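PDB 5A8S: polyhedrin, which probably packs into the micron-sized protein crystals, or polyhedra, that form the occlusion bodies of this insect cypovirus. Local coordinates for residues 192-195 with 201-204. Numbering follows the deposited sequence.
Sequences LNRF and AQTL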
loop_
_atom_site.group_PDB
_atom_site.type_symbol
_atom_site.label_atom_id
_atom_site.label_comp_id
_atom_site.label_asym_id
_atom_site.label_seq_id
_atom_site.Cartn_x
_atom_site.Cartn_y
_atom_site.Cartn_z
ATOM N N LEU A 192 16.498 4.205 -23.618
ATOM C CA LEU A 192 16.265 2.960 -22.885
ATOM C C LEU A 192 15.066 3.125 -21.954
ATOM O O LEU A 192 14.892 4.174 -21.338
ATOM C CB LEU A 192 17.498 2.585 -22.059
ATOM C CG LEU A 192 17.468 1.217 -21.370
ATOM C CD1 LEU A 192 18.154 0.175 -22.244
ATOM C CD2 LEU A 192 18.152 1.286 -20.018
ATOM N N ASN A 193 14.248 2.087 -21.856
ATOM C CA ASN A 193 13.089 2.088 -20.965
ATOM C C ASN A 193 13.381 1.234 -19.734
ATOM O O ASN A 193 13.464 0.008 -19.831
ATOM C CB ASN A 193 11.858 1.539 -21.698
ATOM C CG ASN A 193 10.570 1.692 -20.893
ATOM O OD1 ASN A 193 10.598 1.972 -19.691
ATOM N ND2 ASN A 193 9.429 1.508 -21.558
ATOM N N ARG A 194 13.547 1.873 -18.576
ATOM C CA ARG A 194 13.913 1.137 -17.370
ATOM C C ARG A 194 12.747 0.300 -16.840
ATOM O O ARG A 194 12.931 -0.545 -15.952
ATOM C CB ARG A 194 14.464 2.074 -16.296
ATOM C CG ARG A 194 15.933 2.484 -16.549
ATOM C CD ARG A 194 16.518 3.240 -15.365
ATOM N NE ARG A 194 16.600 2.365 -14.206
ATOM C CZ ARG A 194 15.998 2.584 -13.044
ATOM N NH1 ARG A 194 15.273 3.686 -12.852
ATOM N NH2 ARG A 194 16.127 1.694 -12.066
ATOM N N PHE A 195 11.556 0.529 -17.389
ATOM C CA PHE A 195 10.377 -0.290 -17.075
ATOM C C PHE A 195 10.226 -1.439 -18.077
ATOM O O PHE A 195 9.198 -2.108 -18.128
ATOM C CB PHE A 195 9.103 0.571 -17.070
ATOM C CG PHE A 195 9.109 1.652 -16.021
ATOM C CD1 PHE A 195 9.780 2.846 -16.243
ATOM C CD2 PHE A 195 8.461 1.465 -14.804
ATOM C CE1 PHE A 195 9.805 3.840 -15.282
ATOM C CE2 PHE A 195 8.471 2.461 -13.835
ATOM C CZ PHE A 195 9.155 3.656 -14.073
ATOM N N ALA A 201 13.017 -5.408 -13.180
ATOM C CA ALA A 201 13.020 -5.996 -11.843
ATOM C C ALA A 201 13.500 -4.979 -10.823
ATOM O O ALA A 201 12.888 -4.828 -9.767
ATOM C CB ALA A 201 13.887 -7.253 -11.791
ATOM N N GLN A 202 14.581 -4.267 -11.138
ATOM C CA GLN A 202 15.147 -3.311 -10.193
ATOM C C GLN A 202 14.215 -2.121 -10.051
ATOM O O GLN A 202 13.968 -1.642 -8.948
ATOM C CB GLN A 202 16.518 -2.819 -10.655
ATOM C CG GLN A 202 17.121 -1.739 -9.746
ATOM C CD GLN A 202 18.550 -1.382 -10.121
ATOM O OE1 GLN A 202 19.251 -2.167 -10.749
ATOM N NE2 GLN A 202 18.986 -0.192 -9.738
ATOM N N THR A 203 13.723 -1.629 -11.181
ATOM C CA THR A 203 12.874 -0.446 -11.201
ATOM C C THR A 203 11.622 -0.683 -10.352
ATOM O O THR A 203 11.128 0.213 -9.670
ATOM C CB THR A 203 12.491 -0.117 -12.645
ATOM O OG1 THR A 203 13.691 0.057 -13.417
ATOM C CG2 THR A 203 11.640 1.151 -12.712
ATOM N N LEU A 204 11.131 -1.914 -10.381
ATOM C CA LEU A 204 9.910 -2.271 -9.691
ATOM C C LEU A 204 10.202 -2.519 -8.212
ATOM O O LEU A 204 9.582 -1.923 -7.349
ATOM C CB LEU A 204 9.299 -3.519 -10.328
ATOM C CG LEU A 204 8.144 -4.197 -9.583
ATOM C CD1 LEU A 204 6.917 -3.313 -9.615
ATOM C CD2 LEU A 204 7.840 -5.580 -10.176
#
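Thr203 divides its two branches between Arg194 and Phe195, a compact example of how one beta-branched residue can fit a helix to the loop leading into it. Its CB points toward the loop, and the branches part from there. The methyl CG2, anti to the backbone N of Thr203, settles over one face of the Phe195 ring. CG2 stands 3.7 Å from the centroid of that ring, close to the normal, a CH-pi contact. CE2 is the ring carbon nearest to it. The two side chains cross at about a right angle.

The hydroxyl OG1 lies 2.7 Å from the backbone O of Arg194, within hydrogen-bonding range. The carbonyl oxygen of Gln199, one turn back, is also within its reach, and the single proton could serve either acceptor. OG1 also sits over one face of the Arg194 guanidinium, near its rim; although NH2 is 3.2 Å from OG1, its angle is too poor for a bond. The bend in the arginine chain at chi3 (65°) brings the flat group back beside the helix. NH1 is held by a salt bridge to Asp60 and a hydrogen bond to Gln34, while Asp35 takes the hydrogen bond of Gln202 NE2 and a weak, long ion pair from Arg194 NH2.

Within the loop, Asn193 OD1 accepts the backbone N-H of Phe195 at 2.9 Å, with the donor well above the carbonyl plane. Phe195 also packs on Ala201 of a second subunit, so the residue belongs to both the local contact and the subunit interface. The whole is a loop-to-helix junction, with an Asx turn at Asn193 in the loop a few residues ahead of the short helix 200-205, set at a subunit boundary of the polyhedrin trimer.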